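Local coordinates for dermonecrotic toxin (Pasteurella multocida, PDB 2EBF), which induces bone resorption, is a potent mitogen and is associated with severe progressive atrophic rhinitis in pigs, its C-terminal region being the part described here, at residues A[128-131]-A[132-136]; A[278-281]-A[282-286]; A[380-383]-A[384-388]; A[485-488]-A[489-493]; A[500-503]-A[504-508]. One frame throughout, in Å; residues are numbered along the deposited sequence.

Contact 1: A[128-131]-A[132-136]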
loop_
_atom_site.group_PDB
_atom_site.type_symbol
_atom_site.label_atom_id
_atom_site.label_comp_id
_atom_site.label_asym_id
_atom_site.label_seq_id
_atom_site.Cartn_x
_atom_site.Cartn_y
_atom_site.Cartn_z
ATOM N N ALA A 128 -14.588 -14.439 -15.872
ATOM C CA ALA A 128 -15.436 -13.423 -15.264
ATOM C C ALA A 128 -14.628 -12.281 -14.643
ATOM O O ALA A 128 -15.123 -11.148 -14.532
ATOM C CB ALA A 128 -16.360 -14.055 -14.208
ATOM N N LEU A 129 -13.407 -12.591 -14.216
ATOM C CA LEU A 129 -12.534 -11.629 -13.531
ATOM C C LEU A 129 -11.548 -10.914 -14.447
ATOM O O LEU A 129 -11.299 -9.715 -14.286
ATOM C CB LEU A 129 -11.734 -12.362 -12.472
ATOM C CG LEU A 129 -12.178 -12.319 -11.006
ATOM C CD1 LEU A 129 -13.577 -11.760 -10.810
ATOM C CD2 LEU A 129 -12.012 -13.682 -10.428
ATOM N N TYR A 130 -10.957 -11.676 -15.362
ATOM C CA TYR A 130 -9.910 -11.180 -16.244
ATOM C C TYR A 130 -10.444 -11.115 -17.659
ATOM O O TYR A 130 -10.704 -12.139 -18.283
ATOM C CB TYR A 130 -8.651 -12.058 -16.121
ATOM C CG TYR A 130 -8.116 -12.056 -14.703
ATOM C CD1 TYR A 130 -7.244 -11.056 -14.269
ATOM C CD2 TYR A 130 -8.530 -13.021 -13.772
ATOM C CE1 TYR A 130 -6.760 -11.036 -12.969
ATOM C CE2 TYR A 130 -8.052 -13.000 -12.461
ATOM C CZ TYR A 130 -7.175 -11.999 -12.068
ATOM O OH TYR A 130 -6.721 -11.953 -10.771
ATOM N N LEU A 131 -10.623 -9.891 -18.147
ATOM C CA LEU A 131 -11.220 -9.653 -19.451
ATOM C C LEU A 131 -10.151 -9.984 -20.509
ATOM O O LEU A 131 -8.982 -10.112 -20.154
ATOM C CB LEU A 131 -11.693 -8.203 -19.538
ATOM C CG LEU A 131 -12.967 -7.852 -18.731
ATOM C CD1 LEU A 131 -12.882 -8.358 -17.312
ATOM C CD2 LEU A 131 -13.198 -6.371 -18.720
ATOM N N PRO A 132 -10.548 -10.161 -21.783
ATOM C CA PRO A 132 -9.566 -10.543 -22.816
ATOM C C PRO A 132 -8.325 -9.653 -22.919
ATOM O O PRO A 132 -7.243 -10.148 -23.253
ATOM C CB PRO A 132 -10.381 -10.471 -24.113
ATOM C CG PRO A 132 -11.781 -10.754 -23.673
ATOM C CD PRO A 132 -11.906 -10.050 -22.351
ATOM N N GLU A 133 -8.472 -8.353 -22.673
ATOM C CA GLU A 133 -7.338 -7.431 -22.792
ATOM C C GLU A 133 -6.431 -7.402 -21.552
ATOM O O GLU A 133 -5.477 -6.612 -21.492
ATOM C CB GLU A 133 -7.830 -6.025 -23.120
ATOM C CG GLU A 133 -8.521 -5.303 -21.963
ATOM C CD GLU A 133 -10.008 -5.608 -21.834
ATOM O OE1 GLU A 133 -10.550 -6.498 -22.538
ATOM O OE2 GLU A 133 -10.645 -4.924 -21.007
ATOM N N MET A 134 -6.754 -8.251 -20.569
ATOM C CA MET A 134 -5.996 -8.355 -19.318
ATOM C C MET A 134 -5.139 -9.628 -19.220
ATOM O O MET A 134 -4.804 -10.066 -18.117
ATOM C CB MET A 134 -6.966 -8.274 -18.128
ATOM C CG MET A 134 -7.791 -6.982 -18.070
ATOM S SD MET A 134 -9.217 -7.002 -16.937
ATOM C CE MET A 134 -8.434 -7.580 -15.487
ATOM N N GLU A 135 -4.761 -10.208 -20.359
ATOM C CA GLU A 135 -3.973 -11.455 -20.361
ATOM C C GLU A 135 -2.677 -11.394 -19.547
ATOM O O GLU A 135 -2.377 -12.314 -18.782
ATOM C CB GLU A 135 -3.658 -11.936 -21.788
ATOM C CG GLU A 135 -4.765 -12.773 -22.433
ATOM C CD GLU A 135 -5.008 -14.090 -21.706
ATOM O OE1 GLU A 135 -4.085 -14.931 -21.642
ATOM O OE2 GLU A 135 -6.125 -14.284 -21.202
ATOM N N ALA A 136 -1.902 -10.331 -19.722
ATOM C CA ALA A 136 -0.599 -10.245 -19.067
ATOM C C ALA A 136 -0.790 -10.067 -17.566
ATOM O O ALA A 136 -0.044 -10.629 -16.771
ATOM C CB ALA A 136 0.228 -9.110 -19.656
HETATM O O HOH W 1 -7.529 -12.736 -19.742
#

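Contact 2: A[278-281]-A[282-286]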
loop_
_atom_site.group_PDB
_atom_site.type_symbol
_atom_site.label_atom_id
_atom_site.label_comp_id
_atom_site.label_asym_id
_atom_site.label_seq_id
_atom_site.Cartn_x
_atom_site.Cartn_y
_atom_site.Cartn_z
ATOM N N SER A 278 21.673 -13.213 24.139
ATOM C CA SER A 278 20.697 -13.073 25.218
ATOM C C SER A 278 20.438 -14.396 25.930
ATOM O O SER A 278 19.801 -14.425 26.987
ATOM C CB SER A 278 19.380 -12.518 24.670
ATOM O OG SER A 278 18.835 -13.384 23.693
ATOM N N ASN A 279 20.931 -15.484 25.344
ATOM C CA ASN A 279 20.619 -16.821 25.824
ATOM C C ASN A 279 21.835 -17.742 25.924
ATOM O O ASN A 279 22.198 -18.425 24.969
ATOM C CB ASN A 279 19.519 -17.453 24.963
ATOM C CG ASN A 279 18.245 -16.631 24.954
ATOM O OD1 ASN A 279 17.454 -16.663 25.897
ATOM N ND2 ASN A 279 18.049 -15.880 23.886
ATOM N N GLN A 280 22.456 -17.750 27.096
ATOM C CA GLN A 280 23.590 -18.627 27.349
ATOM C C GLN A 280 23.415 -19.365 28.669
ATOM O O GLN A 280 22.694 -18.898 29.554
ATOM C CB GLN A 280 24.913 -17.845 27.315
ATOM C CG GLN A 280 25.058 -16.746 28.368
ATOM C CD GLN A 280 24.564 -15.390 27.892
ATOM O OE1 GLN A 280 24.643 -15.068 26.706
ATOM N NE2 GLN A 280 24.069 -14.579 28.823
ATOM N N VAL A 281 24.059 -20.524 28.788
ATOM C CA VAL A 281 24.089 -21.255 30.055
ATOM C C VAL A 281 24.588 -20.318 31.167
ATOM O O VAL A 281 25.658 -19.714 31.047
ATOM C CB VAL A 281 24.959 -22.548 29.974
ATOM C CG1 VAL A 281 24.999 -23.258 31.319
ATOM C CG2 VAL A 281 24.429 -23.492 28.890
ATOM N N GLY A 282 23.783 -20.178 32.219
ATOM C CA GLY A 282 24.118 -19.313 33.350
ATOM C C GLY A 282 23.816 -17.841 33.120
ATOM O O GLY A 282 24.063 -17.005 33.996
ATOM N N GLY A 283 23.282 -17.523 31.942
ATOM C CA GLY A 283 22.894 -16.154 31.611
ATOM C C GLY A 283 21.553 -15.781 32.220
ATOM O O GLY A 283 20.890 -16.634 32.821
ATOM N N PRO A 284 21.139 -14.503 32.069
ATOM C CA PRO A 284 19.866 -14.012 32.622
ATOM C C PRO A 284 18.631 -14.744 32.084
ATOM O O PRO A 284 17.651 -14.913 32.813
ATOM C CB PRO A 284 19.840 -12.535 32.210
ATOM C CG PRO A 284 20.846 -12.402 31.124
ATOM C CD PRO A 284 21.884 -13.442 31.366
ATOM N N TYR A 285 18.682 -15.185 30.832
ATOM C CA TYR A 285 17.548 -15.907 30.244
ATOM C C TYR A 285 17.879 -17.356 29.874
ATOM O O TYR A 285 17.052 -18.074 29.285
ATOM C CB TYR A 285 16.951 -15.102 29.077
ATOM C CG TYR A 285 16.515 -13.708 29.507
ATOM C CD1 TYR A 285 17.207 -12.573 29.086
ATOM C CD2 TYR A 285 15.430 -13.535 30.373
ATOM C CE1 TYR A 285 16.814 -11.292 29.500
ATOM C CE2 TYR A 285 15.034 -12.267 30.790
ATOM C CZ TYR A 285 15.727 -11.155 30.346
ATOM O OH TYR A 285 15.330 -9.918 30.769
ATOM N N GLU A 286 19.092 -17.777 30.239
ATOM C CA GLU A 286 19.555 -19.163 30.093
ATOM C C GLU A 286 19.502 -19.636 28.631
ATOM O O GLU A 286 19.423 -18.818 27.715
ATOM C CB GLU A 286 18.774 -20.095 31.037
ATOM C CG GLU A 286 19.486 -21.402 31.412
ATOM C CD GLU A 286 20.734 -21.202 32.255
ATOM O OE1 GLU A 286 20.714 -20.384 33.203
ATOM O OE2 GLU A 286 21.739 -21.885 31.973
HETATM O O HOH W 2 20.856 -15.362 28.975
#

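Contact 3: A[380-383]-A[384-388]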
loop_
_atom_site.group_PDB
_atom_site.type_symbol
_atom_site.label_atom_id
_atom_site.label_comp_id
_atom_site.label_asym_id
_atom_site.label_seq_id
_atom_site.Cartn_x
_atom_site.Cartn_y
_atom_site.Cartn_z
ATOM N N LYS A 380 29.634 4.144 18.473
ATOM C CA LYS A 380 30.436 5.375 18.440
ATOM C C LYS A 380 29.573 6.636 18.424
ATOM O O LYS A 380 29.891 7.624 19.099
ATOM C CB LYS A 380 31.380 5.408 17.232
ATOM C CG LYS A 380 32.522 4.407 17.296
ATOM C CD LYS A 380 33.843 5.014 16.827
ATOM C CE LYS A 380 34.661 5.600 17.984
ATOM N NZ LYS A 380 34.416 7.059 18.232
ATOM N N SER A 381 28.497 6.601 17.634
ATOM C CA SER A 381 27.534 7.706 17.573
ATOM C C SER A 381 26.790 7.866 18.893
ATOM O O SER A 381 26.654 8.985 19.398
ATOM C CB SER A 381 26.535 7.508 16.425
ATOM O OG SER A 381 27.156 7.710 15.161
ATOM N N ILE A 382 26.317 6.751 19.451
ATOM C CA ILE A 382 25.600 6.783 20.721
ATOM C C ILE A 382 26.492 7.336 21.843
ATOM O O ILE A 382 26.057 8.176 22.632
ATOM C CB ILE A 382 25.013 5.394 21.105
ATOM C CG1 ILE A 382 23.935 4.965 20.087
ATOM C CG2 ILE A 382 24.441 5.438 22.523
ATOM C CD1 ILE A 382 23.526 3.481 20.160
ATOM N N ASP A 383 27.742 6.873 21.899
ATOM C CA ASP A 383 28.698 7.366 22.901
ATOM C C ASP A 383 28.974 8.865 22.771
ATOM O O ASP A 383 29.035 9.572 23.780
ATOM C CB ASP A 383 30.001 6.568 22.856
ATOM C CG ASP A 383 29.847 5.160 23.413
ATOM O OD1 ASP A 383 29.029 4.951 24.336
ATOM O OD2 ASP A 383 30.559 4.255 22.940
ATOM N N PHE A 384 29.136 9.346 21.537
ATOM C CA PHE A 384 29.292 10.783 21.281
ATOM C C PHE A 384 28.092 11.583 21.797
ATOM O O PHE A 384 28.248 12.617 22.448
ATOM C CB PHE A 384 29.479 11.057 19.781
ATOM C CG PHE A 384 29.563 12.517 19.449
ATOM C CD1 PHE A 384 28.417 13.242 19.137
ATOM C CD2 PHE A 384 30.788 13.176 19.470
ATOM C CE1 PHE A 384 28.493 14.592 18.853
ATOM C CE2 PHE A 384 30.871 14.530 19.182
ATOM C CZ PHE A 384 29.724 15.239 18.881
ATOM N N PHE A 385 26.893 11.105 21.477
ATOM C CA PHE A 385 25.664 11.743 21.935
ATOM C C PHE A 385 25.644 11.805 23.469
ATOM O O PHE A 385 25.454 12.874 24.065
ATOM C CB PHE A 385 24.439 10.988 21.390
ATOM C CG PHE A 385 23.146 11.477 21.946
ATOM C CD1 PHE A 385 22.424 10.700 22.848
ATOM C CD2 PHE A 385 22.664 12.739 21.604
ATOM C CE1 PHE A 385 21.238 11.165 23.386
ATOM C CE2 PHE A 385 21.470 13.211 22.148
ATOM C CZ PHE A 385 20.756 12.423 23.030
ATOM N N LEU A 386 25.885 10.662 24.105
ATOM C CA LEU A 386 25.873 10.598 25.570
ATOM C C LEU A 386 26.932 11.495 26.201
ATOM O O LEU A 386 26.670 12.130 27.220
ATOM C CB LEU A 386 25.994 9.150 26.069
ATOM C CG LEU A 386 24.843 8.223 25.654
ATOM C CD1 LEU A 386 25.047 6.833 26.182
ATOM C CD2 LEU A 386 23.508 8.783 26.118
ATOM N N ASN A 387 28.111 11.559 25.582
ATOM C CA ASN A 387 29.193 12.443 26.053
ATOM C C ASN A 387 28.868 13.933 25.967
ATOM O O ASN A 387 29.462 14.744 26.673
ATOM C CB ASN A 387 30.491 12.163 25.289
ATOM C CG ASN A 387 31.127 10.844 25.685
ATOM O OD1 ASN A 387 31.946 10.296 24.947
ATOM N ND2 ASN A 387 30.742 10.319 26.843
ATOM N N ASN A 388 27.922 14.281 25.099
ATOM C CA ASN A 388 27.504 15.662 24.922
ATOM C C ASN A 388 26.053 15.888 25.320
ATOM O O ASN A 388 25.461 16.908 24.975
ATOM C CB ASN A 388 27.738 16.094 23.471
ATOM C CG ASN A 388 29.206 16.111 23.113
ATOM O OD1 ASN A 388 29.685 15.219 22.432
ATOM N ND2 ASN A 388 29.935 17.110 23.612
#

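Contact 4: A[485-488]-A[489-493]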
loop_
_atom_site.group_PDB
_atom_site.type_symbol
_atom_site.label_atom_id
_atom_site.label_comp_id
_atom_site.label_asym_id
_atom_site.label_seq_id
_atom_site.Cartn_x
_atom_site.Cartn_y
_atom_site.Cartn_z
ATOM N N ALA A 485 6.987 6.110 8.111
ATOM C CA ALA A 485 5.602 6.429 8.435
ATOM C C ALA A 485 5.433 6.697 9.929
ATOM O O ALA A 485 4.800 7.689 10.320
ATOM C CB ALA A 485 4.662 5.299 7.969
ATOM N N GLU A 486 6.015 5.842 10.772
ATOM C CA GLU A 486 5.931 6.063 12.224
ATOM C C GLU A 486 6.644 7.352 12.644
ATOM O O GLU A 486 6.118 8.124 13.456
ATOM C CB GLU A 486 6.475 4.862 13.007
ATOM C CG GLU A 486 6.326 4.960 14.544
ATOM C CD GLU A 486 4.888 4.822 15.040
ATOM O OE1 GLU A 486 3.950 4.760 14.210
ATOM O OE2 GLU A 486 4.686 4.790 16.274
ATOM N N ALA A 487 7.836 7.586 12.089
ATOM C CA ALA A 487 8.599 8.797 12.416
ATOM C C ALA A 487 7.882 10.092 12.013
ATOM O O ALA A 487 7.933 11.087 12.743
ATOM C CB ALA A 487 9.992 8.744 11.806
ATOM N N ILE A 488 7.212 10.081 10.865
ATOM C CA ILE A 488 6.432 11.245 10.437
ATOM C C ILE A 488 5.302 11.531 11.424
ATOM O O ILE A 488 5.081 12.678 11.814
ATOM C CB ILE A 488 5.844 11.063 9.022
ATOM C CG1 ILE A 488 6.958 11.012 7.960
ATOM C CG2 ILE A 488 4.856 12.184 8.697
ATOM C CD1 ILE A 488 7.784 12.269 7.867
ATOM N N GLU A 489 4.601 10.484 11.832
ATOM C CA GLU A 489 3.477 10.634 12.742
ATOM C C GLU A 489 3.930 11.133 14.108
ATOM O O GLU A 489 3.265 11.964 14.718
ATOM C CB GLU A 489 2.715 9.308 12.862
ATOM C CG GLU A 489 1.446 9.325 13.723
ATOM C CD GLU A 489 0.398 10.339 13.275
ATOM O OE1 GLU A 489 -0.284 10.892 14.169
ATOM O OE2 GLU A 489 0.244 10.587 12.054
ATOM N N LYS A 490 5.079 10.650 14.569
ATOM C CA LYS A 490 5.447 10.805 15.975
ATOM C C LYS A 490 6.525 11.844 16.259
ATOM O O LYS A 490 6.636 12.320 17.390
ATOM C CB LYS A 490 5.854 9.448 16.560
ATOM C CG LYS A 490 4.760 8.392 16.484
ATOM C CD LYS A 490 3.552 8.805 17.320
ATOM C CE LYS A 490 2.360 7.883 17.111
ATOM N NZ LYS A 490 2.507 6.620 17.852
ATOM N N LEU A 491 7.307 12.203 15.245
ATOM C CA LEU A 491 8.488 13.037 15.469
ATOM C C LEU A 491 8.432 14.472 14.958
ATOM O O LEU A 491 8.864 15.382 15.671
ATOM C CB LEU A 491 9.762 12.346 14.969
ATOM C CG LEU A 491 10.176 11.070 15.704
ATOM C CD1 LEU A 491 11.429 10.503 15.062
ATOM C CD2 LEU A 491 10.371 11.296 17.212
ATOM N N ASP A 492 7.938 14.704 13.747
ATOM C CA ASP A 492 7.873 16.103 13.301
ATOM C C ASP A 492 6.574 16.766 13.749
ATOM O O ASP A 492 5.594 16.872 13.001
ATOM C CB ASP A 492 8.285 16.346 11.824
ATOM C CG ASP A 492 7.318 15.756 10.796
ATOM O OD1 ASP A 492 7.495 16.080 9.593
ATOM O OD2 ASP A 492 6.405 14.982 11.159
ATOM N N ARG A 493 6.593 17.162 15.019
ATOM C CA ARG A 493 5.462 17.767 15.689
ATOM C C ARG A 493 5.959 19.016 16.405
ATOM O O ARG A 493 7.106 19.068 16.860
ATOM C CB ARG A 493 4.853 16.782 16.692
ATOM C CG ARG A 493 4.206 15.551 16.039
ATOM C CD ARG A 493 3.404 14.718 17.042
ATOM N NE ARG A 493 4.266 13.847 17.845
ATOM C CZ ARG A 493 3.840 12.948 18.730
ATOM N NH1 ARG A 493 2.542 12.772 18.952
ATOM N NH2 ARG A 493 4.722 12.216 19.394
HETATM O O HOH W 3 2.922 3.561 17.939
HETATM O O HOH W 4 3.432 14.774 12.244
#

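Contact 5: A[500-503]-A[504-508]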
loop_
_atom_site.group_PDB
_atom_site.type_symbol
_atom_site.label_atom_id
_atom_site.label_comp_id
_atom_site.label_asym_id
_atom_site.label_seq_id
_atom_site.Cartn_x
_atom_site.Cartn_y
_atom_site.Cartn_z
ATOM N N VAL A 500 17.451 11.054 16.477
ATOM C CA VAL A 500 17.104 9.704 16.024
ATOM C C VAL A 500 18.366 8.909 15.736
ATOM O O VAL A 500 19.319 9.438 15.158
ATOM C CB VAL A 500 16.239 9.700 14.726
ATOM C CG1 VAL A 500 15.582 8.319 14.496
ATOM C CG2 VAL A 500 15.184 10.746 14.773
ATOM N N PHE A 501 18.357 7.638 16.130
ATOM C CA PHE A 501 19.421 6.705 15.785
ATOM C C PHE A 501 18.867 5.629 14.869
ATOM O O PHE A 501 17.900 4.948 15.215
ATOM C CB PHE A 501 20.015 6.068 17.045
ATOM C CG PHE A 501 20.734 7.043 17.925
ATOM C CD1 PHE A 501 22.098 7.288 17.743
ATOM C CD2 PHE A 501 20.049 7.728 18.933
ATOM C CE1 PHE A 501 22.771 8.190 18.546
ATOM C CE2 PHE A 501 20.715 8.637 19.756
ATOM C CZ PHE A 501 22.074 8.876 19.565
ATOM N N ALA A 502 19.493 5.470 13.708
ATOM C CA ALA A 502 18.990 4.552 12.694
ATOM C C ALA A 502 20.089 4.047 11.779
ATOM O O ALA A 502 21.104 4.720 11.584
ATOM C CB ALA A 502 17.888 5.227 11.869
ATOM N N ASP A 503 19.868 2.856 11.226
ATOM C CA ASP A 503 20.754 2.239 10.252
ATOM C C ASP A 503 20.905 3.173 9.043
ATOM O O ASP A 503 19.969 3.897 8.685
ATOM C CB ASP A 503 20.167 0.868 9.868
ATOM C CG ASP A 503 21.101 0.040 9.020
ATOM O OD1 ASP A 503 21.072 0.209 7.782
ATOM O OD2 ASP A 503 21.837 -0.802 9.585
ATOM N N SER A 504 22.088 3.201 8.430
ATOM C CA SER A 504 22.315 4.124 7.303
ATOM C C SER A 504 21.329 3.951 6.141
ATOM O O SER A 504 20.943 4.928 5.495
ATOM C CB SER A 504 23.761 4.045 6.815
ATOM O OG SER A 504 24.610 4.740 7.727
ATOM N N SER A 505 20.894 2.716 5.912
ATOM C CA SER A 505 19.858 2.410 4.913
ATOM C C SER A 505 18.495 3.080 5.175
ATOM O O SER A 505 17.639 3.148 4.280
ATOM C CB SER A 505 19.675 0.898 4.809
ATOM O OG SER A 505 19.142 0.366 6.009
ATOM N N LEU A 506 18.281 3.558 6.397
ATOM C CA LEU A 506 17.019 4.218 6.730
ATOM C C LEU A 506 17.165 5.734 6.674
ATOM O O LEU A 506 16.208 6.447 6.382
ATOM C CB LEU A 506 16.527 3.781 8.121
ATOM C CG LEU A 506 16.376 2.271 8.370
ATOM C CD1 LEU A 506 15.996 2.007 9.821
ATOM C CD2 LEU A 506 15.348 1.628 7.410
ATOM N N LEU A 507 18.378 6.203 6.948
ATOM C CA LEU A 507 18.675 7.626 7.123
ATOM C C LEU A 507 18.451 8.461 5.876
ATOM O O LEU A 507 17.665 9.408 5.899
ATOM C CB LEU A 507 20.127 7.797 7.584
ATOM C CG LEU A 507 20.488 7.246 8.968
ATOM C CD1 LEU A 507 21.982 7.338 9.218
ATOM C CD2 LEU A 507 19.737 8.016 10.024
ATOM N N ASN A 508 19.175 8.113 4.809
ATOM C CA ASN A 508 19.133 8.816 3.526
ATOM C C ASN A 508 18.395 8.011 2.456
ATOM O O ASN A 508 17.767 6.994 2.769
ATOM C CB ASN A 508 20.560 9.153 3.066
ATOM C CG ASN A 508 21.167 10.308 3.860
ATOM O OD1 ASN A 508 20.545 11.365 4.023
ATOM N ND2 ASN A 508 22.384 10.108 4.357
#

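Contact 1: A[128-131]-A[132-136]
The Tyr-130 ring is approached obliquely by the terminal methyl of Met-134, whose CE comes within 3.9 Å of Tyr-130 CD1, and the two side chains cross at about a right angle. The other flat group, the carboxylate of Glu-133, runs alongside Leu-131, with its OE1 3.6 Å from Leu-131 CB. The same oxygen, OE1, forms a salt bridge with Arg-741, just as the Tyr-130 hydroxyl is hydrogen-bonded to His-96.

This is a tight connection between two helices, and it illustrates how a turn can be closed by backbone and side chain together. Met-134 N donates to Leu-131 O at 2.9 Å, and the intervening Pro-132 and Glu-133 have the backbone angles of a type I turn. In the reverse sense, Leu-131 N points at the sulfur of Met-134 in a weak but fairly straight bond (N to SD 3.4 Å, 161° at the hydrogen). The thioether also packs on Leu-131, with Met-134 SD 3.8 Å from Leu-131 CB. A bend at the last torsion (chi3 51°) turns the methyl on toward the tyrosine, so one flexible side chain serves both an amide and an aromatic ring.

Tyr-130 leaves helix 115-129, and Met-134 holds the N-cap position of helix 135-143. Helix 151-164 covers the joint through Leu-156, which touches Leu-129, Tyr-130 and Met-134. Tyr-130 also packs on Lys-138 and Leu-142 of helix 135-143, two residues that line a bound glycan.

Contact 2: A[278-281]-A[282-286]
Gln-280 to Gly-283 form a type II beta turn, closed by Gly-283 N donating to Gln-280 O at 2.8 Å. Gly-282 occupies its third position with a phi of 81°, a value that favours glycine. Beyond the turn the chain folds back, and Glu-286 CA reaches the same carbonyl in a CA-H...O contact, 3.2 Å from Gln-280 O.

The Glu-286 side chain returns to the turn as well. Its bend at chi2 (66°) curls the carboxylate back beside the Val-281 backbone, placing OE2 2.7 Å from Gly-282 N in a nearly straight hydrogen bond (162°), with the amide above the carboxylate plane. The same oxygen, Glu-286 OE2, lies 3.1 Å from Val-281 CA. Farther round the loop, Ser-278 O sits at the edge of the Tyr-285 ring, in its plane and 3.8 Å from CD1. A water bonded to Tyr-285 N at 2.9 Å also donates to Ser-278 O; the tyrosine hydroxyl goes to Asp-428 of helix 425-434.

Chemically, two successive amides of the turn are satisfied in different ways, Gly-283 N by a main-chain carbonyl and Gly-282 N by a carboxylate. The latter bond joins the end of this irregular loop segment back to its turn, and the negative charge would be expected to strengthen it.

Contact 3: A[380-383]-A[384-388]
Ile-382 and Leu-386, one turn apart on alpha helix 379-387, leave the helix in the same direction, flank to flank, with Ile-382 CG2 4.0 Å from Leu-386 CD1. They give a compact example of i to i+4 packing on a helix that flanks the mixed beta sheet of the C2 region. The Leu-386 side chain leans back over the preceding turn, putting CG 3.3 Å from Ile-382 O, the carbonyl that also accepts from Leu-386 N at 2.9 Å. Together the pair faces helix 442-452, where Ile-382 touches Leu-446 and Leu-386 touches Ser-449.

The two phenylalanines behave differently. Each has CG trans to its main-chain nitrogen (chi1 177° for Phe-384 and 173° for Phe-385), an arrangement that swings the rings off the preceding turn and leaves mainly their CB atoms against it. Phe-384 CB lies 3.5 Å from Lys-380 O, while its ring meets Trp-537. Phe-385 turns its edge to Ile-382 O, which is near the ring plane, and the ring itself packs edge-to-face with Phe-501 of strand 498-502. Phe-385 and Ile-382 both touch that strand as well as helix 442-452.

The helical bonding runs on to Asn-387: Asp-383 O accepts from Asn-387 N at 2.8 Å, and the side-chain amide carbon CG of Asn-387 lies 3.1 Å from that same oxygen.

Contact 4: A[485-488]-A[489-493]
Glu-486 lays its carboxylate against the aliphatic stem of Lys-490, with OE2 3.6 Å from Lys-490 CG, and meets the ammonium group of the same residue in a salt bridge (OE2 to NZ 3.3 Å). The lysine comes from above the carboxylate plane, 38° out of it. Bends at the second and fourth torsions of Lys-490 fold its chain back for this, and a water that donates to Glu-486 OE2 at 2.7 Å bonds weakly to NZ. The pair is a textbook i to i+4 ion pair on a helix, here spanning the last turn of helix 473-490.

That end is finished by a change in bonding. Leu-491 N still donates to Ala-487 O at 2.8 Å, but Ile-488 O accepts from a water at 2.7 Å where another turn of helix would have brought an amide. Asp-492 OD2 stands in front of the same carbonyl oxygen, 2.7 Å from Ile-488 O; two acceptors so near each other suggest that the carboxyl group may be partly protonated, although its OD1 has a long, weak ion pair with Lys-525. Arg-493 curls back, and its NE and NH2 both reach Lys-490 O in weak bonds, 2.8 Å for NH2.

Helix 473-490 ends here packed on the mixed sheet. Ala-487 touches Ile-460 of strand 456-461, one of the two outer strands, and Leu-520 of helix 520-524, while Ile-488 packs on Tyr-523 and Leu-524 of that same short helix.

Contact 5: A[500-503]-A[504-508]
A chi1 of -171° extends the Asp-503 carboxylate away from its own N and over the first turn of the helix, and Ser-505 sets its hydroxyl between its own nitrogen and carbonyl carbon (chi1 66°), facing back. The two torsions converge on a single oxygen: Asp-503 OD1 accepts from Ser-505 OG at 2.6 Å and from Ser-505 N at 3.1 Å. Both donors use the anti side of the carboxylate, yet they arrive from opposite faces of its plane, an arrangement that should restrict rotation of the carboxylate. This is a classic aspartate N-cap, in which a carboxylate serves an amide of the first turn that has no helical partner; its negative charge probably also interacts favourably with the helix dipole.

The backbone of the same residue completes the start. Asp-503 O is shared by Leu-506 N at 2.9 Å, which stands above the carbonyl plane, and Leu-507 N at 3.3 Å, which lies in it. On the apolar side, Ala-502 CB touches Leu-507 CD2 at 3.8 Å and Leu-506 CB at 4.2 Å. The other branch of Leu-507 comes over the strand's last carbonyl, CD1 being 3.6 Å from Ala-502 O.

Strand 498-502 is an inner strand of the mixed sheet, running parallel between 399-402 and 372-376, and helix 504-507 begins just beyond its end, with Asp-503 between. Leu-506 turns to Lys-480 and Ile-483 of helix 473-490, and Leu-507 packs on Ala-528 of strand 528-531.

Along the chain the five contacts follow in series. Contact 1, partly within the membrane localization range, stands apart on the opposite side of the chain's centre, its own centre 41 to 58 Å from the others. Contacts 2 to 5 share the C2 range. Contact 2 is a peripheral loop, its nearest atoms about 17 Å from those of contact 3. Contacts 3, 4 and 5 gather round the mixed sheet, the centre of contact 5 lying 16 Å from that of contact 3 and 15 Å from that of contact 4: Ile-382 packs on Phe-501, and Leu-491 meets Val-500. Strand 498-502 thus joins two flanking helices, and these three local contacts belong to one alpha/beta unit.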